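Local structure of cytochrome c (6RTE) at residues A49-G54 / S59-L64; A53-G58 / V105-Q110; P277-F282 / E340-A345. The protein catalyses the dehydrogenation of dihydro-heme d1 in heme d1 biosynthesis, using a heme c domain joined to an eight-bladed beta-propeller. One frame throughout, in Å; residues are numbered along the deposited sequence.

Contact 1: residues A49-G54 / S59-L64; sequences ACHGAG and SGPTLL. With HEC (heme c), chain C.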
ATOM      1  N   ALA A  49     -16.098 -10.021 -22.477  1.00 71.19           N
ATOM      2  CA  ALA A  49     -15.657  -8.962 -23.377  1.00 61.77           C
ATOM      3  C   ALA A  49     -14.731  -7.983 -22.669  1.00 56.11           C
ATOM      4  O   ALA A  49     -13.739  -7.523 -23.248  1.00 55.09           O
ATOM      5  CB  ALA A  49     -16.865  -8.218 -23.952  1.00 61.22           C
ATOM      6  N   CYS A  50     -15.037  -7.657 -21.416  1.00 53.14           N
ATOM      7  CA  CYS A  50     -14.296  -6.654 -20.660  1.00 51.52           C
ATOM      8  C   CYS A  50     -13.447  -7.238 -19.547  1.00 46.45           C
ATOM      9  O   CYS A  50     -12.336  -6.759 -19.307  1.00 42.38           O
ATOM     10  CB  CYS A  50     -15.261  -5.635 -20.048  1.00 53.89           C
ATOM     11  SG  CYS A  50     -16.245  -4.704 -21.229  1.00 64.56           S
ATOM     12  N   HIS A  51     -13.951  -8.240 -18.837  1.00 46.38           N
ATOM     13  CA  HIS A  51     -13.197  -8.849 -17.747  1.00 43.90           C
ATOM     14  C   HIS A  51     -12.270  -9.950 -18.231  1.00 45.32           C
ATOM     15  O   HIS A  51     -11.514 -10.506 -17.429  1.00 40.99           O
ATOM     16  CB  HIS A  51     -14.167  -9.364 -16.684  1.00 40.54           C
ATOM     17  CG  HIS A  51     -14.980  -8.277 -16.067  1.00 40.45           C
ATOM     18  ND1 HIS A  51     -14.458  -7.381 -15.163  1.00 39.53           N
ATOM     19  CD2 HIS A  51     -16.274  -7.921 -16.242  1.00 41.20           C
ATOM     20  CE1 HIS A  51     -15.395  -6.525 -14.802  1.00 39.92           C
ATOM     21  NE2 HIS A  51     -16.509  -6.831 -15.446  1.00 45.81           N
ATOM     22  N   GLY A  52     -12.304 -10.262 -19.520  1.00 48.88           N
ATOM     23  CA  GLY A  52     -11.277 -11.060 -20.145  1.00 50.78           C
ATOM     24  C   GLY A  52     -11.501 -12.553 -20.000  1.00 50.50           C
ATOM     25  O   GLY A  52     -12.276 -13.034 -19.168  1.00 48.93           O
ATOM     26  N   ALA A  53     -10.792 -13.300 -20.838  1.00 51.74           N
ATOM     27  CA  ALA A  53     -10.819 -14.751 -20.759  1.00 52.61           C
ATOM     28  C   ALA A  53     -10.212 -15.205 -19.440  1.00 49.33           C
ATOM     29  O   ALA A  53      -9.177 -14.688 -19.003  1.00 50.95           O
ATOM     30  CB  ALA A  53     -10.054 -15.356 -21.936  1.00 56.18           C
ATOM     31  N   GLY A  54     -10.864 -16.172 -18.803  1.00 48.13           N
ATOM     32  CA  GLY A  54     -10.415 -16.673 -17.525  1.00 47.06           C
ATOM     33  C   GLY A  54     -10.652 -15.749 -16.348  1.00 48.39           C
ATOM     34  O   GLY A  54     -10.192 -16.049 -15.244  1.00 56.49           O
ATOM     35  N   SER A  59     -10.557  -4.580 -20.338  1.00 56.77           N
ATOM     36  CA  SER A  59     -11.226  -3.304 -20.107  1.00 58.24           C
ATOM     37  C   SER A  59     -11.640  -3.177 -18.648  1.00 54.53           C
ATOM     38  O   SER A  59     -11.455  -2.125 -18.027  1.00 55.17           O
ATOM     39  CB  SER A  59     -12.454  -3.181 -21.022  1.00 61.13           C
ATOM     40  OG  SER A  59     -13.499  -2.404 -20.436  1.00 60.94           O
ATOM     41  N   GLY A  60     -12.200  -4.250 -18.090  1.00 50.43           N
ATOM     42  CA  GLY A  60     -12.610  -4.283 -16.710  1.00 46.45           C
ATOM     43  C   GLY A  60     -11.637  -5.069 -15.855  1.00 41.70           C
ATOM     44  O   GLY A  60     -10.740  -5.753 -16.355  1.00 42.73           O
ATOM     45  N   PRO A  61     -11.808  -4.989 -14.539  1.00 35.89           N
ATOM     46  CA  PRO A  61     -10.831  -5.588 -13.628  1.00 32.74           C
ATOM     47  C   PRO A  61     -10.887  -7.109 -13.605  1.00 31.97           C
ATOM     48  O   PRO A  61     -11.828  -7.759 -14.070  1.00 33.76           O
ATOM     49  CB  PRO A  61     -11.217  -5.005 -12.262  1.00 32.54           C
ATOM     50  CG  PRO A  61     -12.611  -4.549 -12.405  1.00 33.79           C
ATOM     51  CD  PRO A  61     -12.749  -4.103 -13.833  1.00 35.30           C
ATOM     52  N   THR A  62      -9.830  -7.665 -13.019  1.00 30.93           N
ATOM     53  CA  THR A  62      -9.749  -9.092 -12.758  1.00 29.79           C
ATOM     54  C   THR A  62     -10.821  -9.503 -11.758  1.00 29.92           C
ATOM     55  O   THR A  62     -11.080  -8.808 -10.765  1.00 27.39           O
ATOM     56  CB  THR A  62      -8.349  -9.429 -12.231  1.00 30.98           C
ATOM     57  OG1 THR A  62      -7.369  -8.902 -13.134  1.00 32.63           O
ATOM     58  CG2 THR A  62      -8.141 -10.924 -12.088  1.00 30.40           C
ATOM     59  N   LEU A  63     -11.465 -10.634 -12.032  1.00 29.40           N
ATOM     60  CA  LEU A  63     -12.598 -11.097 -11.236  1.00 28.82           C
ATOM     61  C   LEU A  63     -12.353 -12.504 -10.707  1.00 29.47           C
ATOM     62  O   LEU A  63     -13.232 -13.377 -10.763  1.00 30.58           O
ATOM     63  CB  LEU A  63     -13.893 -11.054 -12.047  1.00 29.70           C
ATOM     64  CG  LEU A  63     -14.394  -9.676 -12.504  1.00 29.73           C
ATOM     65  CD1 LEU A  63     -15.718  -9.858 -13.229  1.00 32.71           C
ATOM     66  CD2 LEU A  63     -14.554  -8.682 -11.346  1.00 29.81           C
ATOM     67  N   LEU A  64     -11.169 -12.743 -10.198  1.00 29.91           N
ATOM     68  CA  LEU A  64     -10.864 -13.984  -9.503  1.00 29.28           C
ATOM     69  C   LEU A  64     -11.255 -13.874  -8.037  1.00 29.45           C
ATOM     70  O   LEU A  64     -11.451 -12.775  -7.517  1.00 29.50           O
ATOM     71  CB  LEU A  64      -9.377 -14.299  -9.625  1.00 29.52           C
ATOM     72  CG  LEU A  64      -8.865 -14.627 -11.022  1.00 33.10           C
ATOM     73  CD1 LEU A  64      -7.351 -14.648 -11.031  1.00 36.14           C
ATOM     74  CD2 LEU A  64      -9.412 -15.966 -11.509  1.00 34.77           C
TER
HETATM   75 FE   HEC C 501     -17.969  -5.615 -14.966  1.00 29.87          FE
HETATM   76  CHA HEC C 501     -16.598  -3.929 -12.393  1.00 33.69           C
HETATM   77  CHB HEC C 501     -18.930  -8.154 -12.841  1.00 31.08           C
HETATM   78  CHC HEC C 501     -19.697  -7.184 -17.559  1.00 36.51           C
HETATM   79  CHD HEC C 501     -16.628  -3.477 -17.204  1.00 40.73           C
HETATM   80  NA  HEC C 501     -17.813  -5.982 -13.012  1.00 31.19           N
HETATM   81  C1A HEC C 501     -17.197  -5.137 -12.120  1.00 31.43           C
HETATM   82  C2A HEC C 501     -17.262  -5.701 -10.822  1.00 28.69           C
HETATM   83  C3A HEC C 501     -17.918  -6.881 -10.944  1.00 27.20           C
HETATM   84  C4A HEC C 501     -18.258  -7.065 -12.308  1.00 29.28           C
HETATM   85  CMA HEC C 501     -18.215  -7.831  -9.823  1.00 25.90           C
HETATM   86  CAA HEC C 501     -16.704  -5.102  -9.549  1.00 28.12           C
HETATM   87  CBA HEC C 501     -15.234  -5.535  -9.414  1.00 28.73           C
HETATM   88  CGA HEC C 501     -14.472  -4.950  -8.250  1.00 30.35           C
HETATM   89  O1A HEC C 501     -13.234  -5.148  -8.165  1.00 31.35           O
HETATM   90  O2A HEC C 501     -15.039  -4.273  -7.385  1.00 30.95           O
HETATM   91  NB  HEC C 501     -19.108  -7.368 -15.156  1.00 34.43           N
HETATM   92  C1B HEC C 501     -19.357  -8.234 -14.178  1.00 33.65           C
HETATM   93  C2B HEC C 501     -20.152  -9.304 -14.683  1.00 33.99           C
HETATM   94  C3B HEC C 501     -20.393  -9.057 -16.006  1.00 36.46           C
HETATM   95  C4B HEC C 501     -19.698  -7.783 -16.291  1.00 35.57           C
HETATM   96  CMB HEC C 501     -20.634 -10.479 -13.883  1.00 32.47           C
HETATM   97  CAB HEC C 501     -21.185  -9.787 -17.037  1.00 39.39           C
HETATM   98  CBB HEC C 501     -22.479 -10.306 -16.413  1.00 42.50           C
HETATM   99  NC  HEC C 501     -18.156  -5.385 -17.032  1.00 38.07           N
HETATM  100  C1C HEC C 501     -18.886  -6.110 -17.910  1.00 38.35           C
HETATM  101  C2C HEC C 501     -18.689  -5.583 -19.205  1.00 39.72           C
HETATM  102  C3C HEC C 501     -17.818  -4.507 -19.104  1.00 38.80           C
HETATM  103  C4C HEC C 501     -17.478  -4.411 -17.722  1.00 40.34           C
HETATM  104  CMC HEC C 501     -19.345  -6.138 -20.434  1.00 41.88           C
HETATM  105  CAC HEC C 501     -17.226  -3.608 -20.117  1.00 32.54           C
HETATM  106  CBC HEC C 501     -18.102  -2.626 -20.884  1.00 39.72           C
HETATM  107  ND  HEC C 501     -16.877  -4.070 -14.833  1.00 37.67           N
HETATM  108  C1D HEC C 501     -16.419  -3.319 -15.838  1.00 40.28           C
HETATM  109  C2D HEC C 501     -15.605  -2.210 -15.322  1.00 41.82           C
HETATM  110  C3D HEC C 501     -15.595  -2.322 -13.991  1.00 40.26           C
HETATM  111  C4D HEC C 501     -16.396  -3.516 -13.698  1.00 38.01           C
HETATM  112  CMD HEC C 501     -14.919  -1.146 -16.138  1.00 44.44           C
HETATM  113  CAD HEC C 501     -14.879  -1.423 -13.013  1.00 41.25           C
HETATM  114  CBD HEC C 501     -15.753  -0.233 -12.610  1.00 42.59           C
HETATM  115  CGD HEC C 501     -15.076   0.687 -11.621  1.00 43.52           C
HETATM  116  O1D HEC C 501     -14.314   1.574 -12.036  1.00 44.38           O
HETATM  117  O2D HEC C 501     -15.264   0.587 -10.400  1.00 43.64           O
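The imidazole of H51 is pinned from two directions by the 59-64 loop while its far nitrogen binds the heme c iron, NE2 to FE 2.0 Å. At the ring edge, ND1 donates to P61 O at 2.9 Å; the bond is nearly straight (167°) and arrives in the carbonyl plane on a lone pair, with the oxygen almost in the ring plane. This fixes the rotation of the imidazole about its metal bond and probably makes it a stronger electron donor to the iron. One face of the ring takes a CH-pi contact from L63, whose CD1 lies 3.4 Å from the ring centroid. With CG of L63 beside its backbone N (chi1 -64°), CD1 is wedged between the imidazole face and the porphyrin, 3.7 Å from HEC CHB, while CD2 also packs on the heme, 3.8 Å from HEC CBA. P61 flanks the porphyrin with its ring, CD reaching 3.4 Å from HEC C3D. C50 is fused to the heme by a thioether, SG to HEC CAC 1.8 Å, and the S59 hydroxyl lies alongside that sulfur. The backbones are tied by G60 N to C50 O, 2.8 Å, a fairly straight bond coming from above the carbonyl plane; the G60 backbone passes close beside the H51 ring. M89 is the other protein ligand of the iron. C50 and H51 end the CXXCH motif; with the proline carbonyl on the histidine and methionine as second axial ligand, this is the His-Met heme site of class I cytochromes c.

Contact 2: residues A53-G58 / V105-Q110; sequences AGRLGG and VAYLYQ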
ATOM      1  N   ALA A  53     -10.792 -13.300 -20.838  1.00 51.74           N
ATOM      2  CA  ALA A  53     -10.819 -14.751 -20.759  1.00 52.61           C
ATOM      3  C   ALA A  53     -10.212 -15.205 -19.440  1.00 49.33           C
ATOM      4  O   ALA A  53      -9.177 -14.688 -19.003  1.00 50.95           O
ATOM      5  CB  ALA A  53     -10.054 -15.356 -21.936  1.00 56.18           C
ATOM      6  N   GLY A  54     -10.864 -16.172 -18.803  1.00 48.13           N
ATOM      7  CA  GLY A  54     -10.415 -16.673 -17.525  1.00 47.06           C
ATOM      8  C   GLY A  54     -10.652 -15.749 -16.348  1.00 48.39           C
ATOM      9  O   GLY A  54     -10.192 -16.049 -15.244  1.00 56.49           O
ATOM     10  N   ARG A  55     -11.360 -14.642 -16.550  1.00 43.88           N
ATOM     11  CA  ARG A  55     -11.580 -13.624 -15.529  1.00 40.39           C
ATOM     12  C   ARG A  55     -10.297 -12.885 -15.170  1.00 39.97           C
ATOM     13  O   ARG A  55     -10.213 -12.271 -14.101  1.00 38.62           O
ATOM     14  CB  ARG A  55     -12.195 -14.219 -14.258  1.00 38.76           C
ATOM     15  CG  ARG A  55     -13.518 -14.966 -14.479  1.00 40.83           C
ATOM     16  CD  ARG A  55     -14.089 -15.406 -13.144  1.00 42.65           C
ATOM     17  NE  ARG A  55     -13.674 -16.761 -12.795  1.00 46.62           N
ATOM     18  CZ  ARG A  55     -13.571 -17.228 -11.550  1.00 47.19           C
ATOM     19  NH1 ARG A  55     -13.821 -16.448 -10.518  1.00 43.02           N
ATOM     20  NH2 ARG A  55     -13.206 -18.487 -11.342  1.00 50.75           N
ATOM     21  N   LEU A  56      -9.297 -12.921 -16.052  1.00 40.78           N
ATOM     22  CA  LEU A  56      -8.006 -12.306 -15.762  1.00 40.52           C
ATOM     23  C   LEU A  56      -8.034 -10.792 -15.865  1.00 38.97           C
ATOM     24  O   LEU A  56      -7.143 -10.138 -15.314  1.00 41.45           O
ATOM     25  CB  LEU A  56      -6.937 -12.857 -16.705  1.00 43.26           C
ATOM     26  CG  LEU A  56      -6.594 -14.333 -16.545  1.00 46.33           C
ATOM     27  CD1 LEU A  56      -5.356 -14.663 -17.356  1.00 52.03           C
ATOM     28  CD2 LEU A  56      -6.394 -14.700 -15.087  1.00 44.78           C
ATOM     29  N   GLY A  57      -9.017 -10.225 -16.547  1.00 38.37           N
ATOM     30  CA  GLY A  57      -9.157  -8.793 -16.694  1.00 38.98           C
ATOM     31  C   GLY A  57      -8.959  -8.348 -18.132  1.00 44.50           C
ATOM     32  O   GLY A  57      -8.522  -9.102 -19.000  1.00 45.48           O
ATOM     33  N   GLY A  58      -9.321  -7.087 -18.365  1.00 47.82           N
ATOM     34  CA  GLY A  58      -9.127  -6.423 -19.643  1.00 52.76           C
ATOM     35  C   GLY A  58      -9.543  -4.967 -19.563  1.00 54.51           C
ATOM     36  O   GLY A  58      -8.946  -4.190 -18.812  1.00 55.15           O
ATOM     37  N   VAL A 105     -22.539 -14.761  -9.666  1.00 34.47           N
ATOM     38  CA  VAL A 105     -21.819 -14.507  -8.422  1.00 34.62           C
ATOM     39  C   VAL A 105     -21.124 -15.774  -7.946  1.00 33.47           C
ATOM     40  O   VAL A 105     -19.936 -15.758  -7.583  1.00 30.68           O
ATOM     41  CB  VAL A 105     -22.770 -13.952  -7.348  1.00 37.75           C
ATOM     42  CG1 VAL A 105     -22.047 -13.819  -6.003  1.00 36.18           C
ATOM     43  CG2 VAL A 105     -23.336 -12.609  -7.783  1.00 41.14           C
ATOM     44  N   ALA A 106     -21.854 -16.891  -7.933  1.00 36.46           N
ATOM     45  CA  ALA A 106     -21.266 -18.158  -7.510  1.00 37.07           C
ATOM     46  C   ALA A 106     -20.022 -18.481  -8.330  1.00 35.19           C
ATOM     47  O   ALA A 106     -18.995 -18.881  -7.775  1.00 33.83           O
ATOM     48  CB  ALA A 106     -22.298 -19.284  -7.624  1.00 39.64           C
ATOM     49  N   TYR A 107     -20.095 -18.286  -9.649  1.00 34.74           N
ATOM     50  CA  TYR A 107     -18.961 -18.554 -10.532  1.00 34.75           C
ATOM     51  C   TYR A 107     -17.770 -17.649 -10.223  1.00 33.35           C
ATOM     52  O   TYR A 107     -16.614 -18.097 -10.264  1.00 33.18           O
ATOM     53  CB  TYR A 107     -19.408 -18.379 -11.987  1.00 34.89           C
ATOM     54  CG  TYR A 107     -18.319 -18.519 -13.026  1.00 37.67           C
ATOM     55  CD1 TYR A 107     -17.772 -19.760 -13.325  1.00 41.23           C
ATOM     56  CD2 TYR A 107     -17.857 -17.411 -13.730  1.00 40.13           C
ATOM     57  CE1 TYR A 107     -16.778 -19.889 -14.289  1.00 45.57           C
ATOM     58  CE2 TYR A 107     -16.868 -17.528 -14.688  1.00 44.76           C
ATOM     59  CZ  TYR A 107     -16.331 -18.770 -14.964  1.00 48.54           C
ATOM     60  OH  TYR A 107     -15.348 -18.890 -15.919  1.00 53.64           O
ATOM     61  N   LEU A 108     -18.018 -16.368  -9.930  1.00 34.30           N
ATOM     62  CA  LEU A 108     -16.915 -15.442  -9.705  1.00 31.34           C
ATOM     63  C   LEU A 108     -16.144 -15.802  -8.440  1.00 28.93           C
ATOM     64  O   LEU A 108     -14.923 -15.652  -8.390  1.00 26.55           O
ATOM     65  CB  LEU A 108     -17.420 -14.000  -9.600  1.00 34.05           C
ATOM     66  CG  LEU A 108     -18.024 -13.336 -10.844  1.00 33.80           C
ATOM     67  CD1 LEU A 108     -18.168 -11.844 -10.588  1.00 32.28           C
ATOM     68  CD2 LEU A 108     -17.190 -13.587 -12.069  1.00 34.18           C
ATOM     69  N   TYR A 109     -16.845 -16.260  -7.401  1.00 28.51           N
ATOM     70  CA  TYR A 109     -16.197 -16.565  -6.134  1.00 30.14           C
ATOM     71  C   TYR A 109     -15.726 -18.009  -6.035  1.00 33.70           C
ATOM     72  O   TYR A 109     -15.000 -18.341  -5.094  1.00 33.22           O
ATOM     73  CB  TYR A 109     -17.139 -16.209  -4.982  1.00 30.84           C
ATOM     74  CG  TYR A 109     -17.261 -14.704  -4.817  1.00 29.82           C
ATOM     75  CD1 TYR A 109     -18.150 -13.971  -5.597  1.00 30.45           C
ATOM     76  CD2 TYR A 109     -16.452 -14.013  -3.923  1.00 29.14           C
ATOM     77  CE1 TYR A 109     -18.246 -12.595  -5.474  1.00 29.97           C
ATOM     78  CE2 TYR A 109     -16.543 -12.631  -3.797  1.00 28.95           C
ATOM     79  CZ  TYR A 109     -17.442 -11.928  -4.581  1.00 29.60           C
ATOM     80  OH  TYR A 109     -17.555 -10.555  -4.454  1.00 29.81           O
ATOM     81  N   GLN A 110     -16.074 -18.854  -6.994  1.00 36.27           N
ATOM     82  CA  GLN A 110     -15.639 -20.245  -6.977  1.00 38.21           C
ATOM     83  C   GLN A 110     -14.200 -20.340  -7.467  1.00 35.65           C
ATOM     84  O   GLN A 110     -13.837 -19.722  -8.470  1.00 33.64           O
ATOM     85  CB  GLN A 110     -16.563 -21.093  -7.852  1.00 42.47           C
ATOM     86  CG  GLN A 110     -16.090 -22.521  -8.097  1.00 48.64           C
ATOM     87  CD  GLN A 110     -16.006 -23.345  -6.824  1.00 55.57           C
ATOM     88  OE1 GLN A 110     -16.959 -23.412  -6.046  1.00 60.95           O
ATOM     89  NE2 GLN A 110     -14.861 -23.984  -6.611  1.00 55.54           N
TER
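R55 passes across the face of the Y107 ring and ends against the last turn of helix 98-109. This is the tight part. A bend at chi3 (-93°) turns the guanidinium toward the carbonyls at the C-terminal end of the helix: NH2 donates to Q110 O at 3.2 Å, meeting the oxygen almost end-on, while NH1 hydrogen-bonds L63 O and lies 2.5 Å from L108 O. Y107 O stands over one face of the same group without a hydrogen bond. On the Y107 ring face R55 makes a cation-pi contact, its CZ lying 4.7 Å from the ring centroid and the two planes inclined by 43°. CD of R55 packs on L108 CD2 at 3.8 Å. The positive charge sits at the C-terminal end of the helix, where the dipole and the carbonyls would probably stabilise it. The contact is looser at its margins. Q110 is exposed and contributes its carbonyl, its side chain taking no part, and Y107 is partly exposed beside E40. On the heme side L108 comes within about 4 Å of the cofactor. The loop after the CXXCH histidine is thus fastened, near Y43 and E40 of helix 38-46, to the C-terminal helix of the class I cytochrome c fold.

Contact 3: residues P277-F282 / E340-A345; sequences PPRHSF and ELDSGA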
ATOM      1  N   PRO A 277      17.387  -0.048   3.749  1.00 26.16           N
ATOM      2  CA  PRO A 277      18.473   0.643   3.031  1.00 26.76           C
ATOM      3  C   PRO A 277      19.839   0.403   3.649  1.00 27.84           C
ATOM      4  O   PRO A 277      20.798   0.147   2.906  1.00 27.99           O
ATOM      5  CB  PRO A 277      18.061   2.122   3.102  1.00 28.68           C
ATOM      6  CG  PRO A 277      16.558   2.060   3.149  1.00 28.52           C
ATOM      7  CD  PRO A 277      16.255   0.860   4.016  1.00 27.44           C
ATOM      8  N   PRO A 278      19.992   0.455   4.980  1.00 28.99           N
ATOM      9  CA  PRO A 278      21.338   0.227   5.543  1.00 31.80           C
ATOM     10  C   PRO A 278      21.871  -1.168   5.285  1.00 30.75           C
ATOM     11  O   PRO A 278      23.090  -1.364   5.265  1.00 31.43           O
ATOM     12  CB  PRO A 278      21.153   0.471   7.051  1.00 34.61           C
ATOM     13  CG  PRO A 278      19.848   1.169   7.181  1.00 33.42           C
ATOM     14  CD  PRO A 278      19.005   0.755   6.037  1.00 29.57           C
ATOM     15  N   ARG A 279      20.992  -2.146   5.099  1.00 28.93           N
ATOM     16  CA  ARG A 279      21.389  -3.509   4.781  1.00 28.72           C
ATOM     17  C   ARG A 279      21.485  -3.756   3.278  1.00 27.22           C
ATOM     18  O   ARG A 279      21.894  -4.849   2.874  1.00 27.29           O
ATOM     19  CB  ARG A 279      20.393  -4.494   5.410  1.00 29.74           C
ATOM     20  CG  ARG A 279      20.154  -4.250   6.910  1.00 31.80           C
ATOM     21  CD  ARG A 279      19.104  -5.195   7.463  1.00 33.44           C
ATOM     22  NE  ARG A 279      19.556  -6.583   7.430  1.00 35.57           N
ATOM     23  CZ  ARG A 279      20.257  -7.172   8.394  1.00 39.51           C
ATOM     24  NH1 ARG A 279      20.621  -8.438   8.262  1.00 41.29           N
ATOM     25  NH2 ARG A 279      20.584  -6.504   9.489  1.00 41.44           N
ATOM     26  N   HIS A 280      21.137  -2.765   2.452  1.00 24.88           N
ATOM     27  CA  HIS A 280      21.084  -2.918   0.999  1.00 24.08           C
ATOM     28  C   HIS A 280      20.409  -4.226   0.608  1.00 23.02           C
ATOM     29  O   HIS A 280      20.936  -5.024  -0.166  1.00 22.65           O
ATOM     30  CB  HIS A 280      22.474  -2.823   0.393  1.00 23.94           C
ATOM     31  CG  HIS A 280      23.200  -1.585   0.790  1.00 25.36           C
ATOM     32  ND1 HIS A 280      22.696  -0.328   0.537  1.00 24.86           N
ATOM     33  CD2 HIS A 280      24.351  -1.404   1.474  1.00 26.23           C
ATOM     34  CE1 HIS A 280      23.529   0.580   1.027  1.00 26.09           C
ATOM     35  NE2 HIS A 280      24.536  -0.051   1.601  1.00 26.80           N
ATOM     36  N   SER A 281      19.209  -4.424   1.149  1.00 25.59           N
ATOM     37  CA  SER A 281      18.498  -5.683   0.966  1.00 25.58           C
ATOM     38  C   SER A 281      17.009  -5.416   0.886  1.00 25.03           C
ATOM     39  O   SER A 281      16.511  -4.397   1.377  1.00 24.85           O
ATOM     40  CB  SER A 281      18.775  -6.655   2.119  1.00 26.87           C
ATOM     41  OG  SER A 281      18.073  -6.237   3.280  1.00 29.48           O
ATOM     42  N   PHE A 282      16.304  -6.352   0.248  1.00 23.50           N
ATOM     43  CA  PHE A 282      14.865  -6.472   0.395  1.00 21.93           C
ATOM     44  C   PHE A 282      14.561  -7.457   1.521  1.00 22.80           C
ATOM     45  O   PHE A 282      15.279  -8.449   1.707  1.00 22.89           O
ATOM     46  CB  PHE A 282      14.214  -6.958  -0.900  1.00 20.57           C
ATOM     47  CG  PHE A 282      14.254  -5.958  -2.028  1.00 20.32           C
ATOM     48  CD1 PHE A 282      13.564  -4.759  -1.939  1.00 21.46           C
ATOM     49  CD2 PHE A 282      14.942  -6.242  -3.196  1.00 20.56           C
ATOM     50  CE1 PHE A 282      13.573  -3.854  -2.991  1.00 21.21           C
ATOM     51  CE2 PHE A 282      14.955  -5.337  -4.258  1.00 20.48           C
ATOM     52  CZ  PHE A 282      14.270  -4.146  -4.149  1.00 21.16           C
ATOM     53  N   GLU A 340      15.763 -10.262  15.574  1.00 59.44           N
ATOM     54  CA  GLU A 340      16.999  -9.670  15.080  1.00 63.26           C
ATOM     55  C   GLU A 340      17.243 -10.179  13.663  1.00 60.92           C
ATOM     56  O   GLU A 340      17.116 -11.380  13.402  1.00 61.44           O
ATOM     57  CB  GLU A 340      18.176 -10.013  15.986  1.00 69.16           C
ATOM     58  CG  GLU A 340      19.445  -9.280  15.610  1.00 72.95           C
ATOM     59  CD  GLU A 340      20.521  -9.395  16.662  1.00 80.73           C
ATOM     60  OE1 GLU A 340      20.326 -10.148  17.641  1.00 85.07           O
ATOM     61  OE2 GLU A 340      21.564  -8.725  16.509  1.00 82.62           O
ATOM     62  N   LEU A 341      17.589  -9.264  12.753  1.00 59.75           N
ATOM     63  CA  LEU A 341      17.617  -9.611  11.333  1.00 59.45           C
ATOM     64  C   LEU A 341      18.793 -10.525  10.997  1.00 63.92           C
ATOM     65  O   LEU A 341      18.619 -11.546  10.323  1.00 64.98           O
ATOM     66  CB  LEU A 341      17.662  -8.341  10.481  1.00 57.28           C
ATOM     67  CG  LEU A 341      16.335  -7.919   9.853  1.00 54.67           C
ATOM     68  CD1 LEU A 341      16.537  -6.729   8.931  1.00 54.20           C
ATOM     69  CD2 LEU A 341      15.686  -9.062   9.082  1.00 52.52           C
ATOM     70  N   ASP A 342      19.998 -10.169  11.445  1.00 65.98           N
ATOM     71  CA  ASP A 342      21.181 -10.978  11.174  1.00 70.51           C
ATOM     72  C   ASP A 342      20.938 -12.443  11.509  1.00 77.53           C
ATOM     73  O   ASP A 342      20.818 -13.286  10.614  1.00 75.50           O
ATOM     74  CB  ASP A 342      22.381 -10.476  11.981  1.00 72.81           C
ATOM     75  CG  ASP A 342      22.766  -9.065  11.627  1.00 72.11           C
ATOM     76  OD1 ASP A 342      22.395  -8.613  10.524  1.00 69.88           O
ATOM     77  OD2 ASP A 342      23.441  -8.412  12.449  1.00 74.04           O
ATOM     78  N   SER A 343      20.865 -12.747  12.806  1.00 83.71           N
ATOM     79  CA  SER A 343      20.739 -14.121  13.268  1.00 88.43           C
ATOM     80  C   SER A 343      19.325 -14.670  13.138  1.00 86.46           C
ATOM     81  O   SER A 343      19.144 -15.890  13.201  1.00 90.42           O
ATOM     82  CB  SER A 343      21.183 -14.208  14.728  1.00 91.04           C
ATOM     83  OG  SER A 343      20.521 -13.224  15.506  1.00 90.60           O
ATOM     84  N   GLY A 344      18.327 -13.813  12.953  1.00 80.56           N
ATOM     85  CA  GLY A 344      16.954 -14.275  12.967  1.00 76.24           C
ATOM     86  C   GLY A 344      16.431 -14.658  14.332  1.00 70.42           C
ATOM     87  O   GLY A 344      15.319 -15.192  14.428  1.00 76.55           O
ATOM     88  N   ALA A 345      17.188 -14.387  15.393  1.00 61.83           N
ATOM     89  CA  ALA A 345      16.785 -14.806  16.729  1.00 57.39           C
ATOM     90  C   ALA A 345      15.635 -13.952  17.252  1.00 62.71           C
ATOM     91  O   ALA A 345      15.600 -12.735  17.060  1.00 55.62           O
ATOM     92  CB  ALA A 345      17.975 -14.726  17.687  1.00 58.97           C
TER
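The guanidinium of R279 lies with one face over L341 and its outer edge turned to D342. Both terminal nitrogens grip a single carboxylate oxygen: NH1 donates to D342 OD1 at 2.9 Å and NH2 to the same D342 OD1 at 3.0 Å, forming a salt bridge. OD1 lies close to the guanidinium plane, yet the two flat groups are inclined by 37°; NH1 meets the oxygen nearly head-on, NH2 from above the carboxylate plane. L341 packs on one guanidinium face, its CB over the centre, 3.5 Å from R279 CZ, and its CD1 comes to 3.3 Å from R279 CD. A bend at chi3 (66°) sets the guanidinium across the leucine. The other edge of the arginine is held too, as NE forms a salt bridge with E294, which also accepts from S281 OG. R279 thus joins two acidic partners, one of them on the exposed loop. It closes the 3-10 turn 277-279 between strands 270-276 and 281-286, where H280 and S281 face A276 in a G1 beta bulge; L341 and D342 lie in the turn between strands 336-340 and 346-350. The contact therefore bridges hairpin turns of two consecutive propeller blades.

From the N terminus, the chain leaves helix 48-51 and doubles back at once: contact 1 closes a loop with just four residues between its segments. Contact 2 starts from the same stretch, sharing A53 and G54, and runs on past the close of contact 1 to helix 98-109. The two touch directly, T62 OG1 probably hydrogen-bonding L56 O and H51 O probably accepting from G57 N; these bonds hold the heme-binding loop together, and contact 2 then ties it to helix 98-109. Contact 3 follows in series within the propeller, its centre about 40 Å from the centres of the other two, and joins the blade holding strands 270-276 and 281-286 to the next, with strands 336-340 and 346-350.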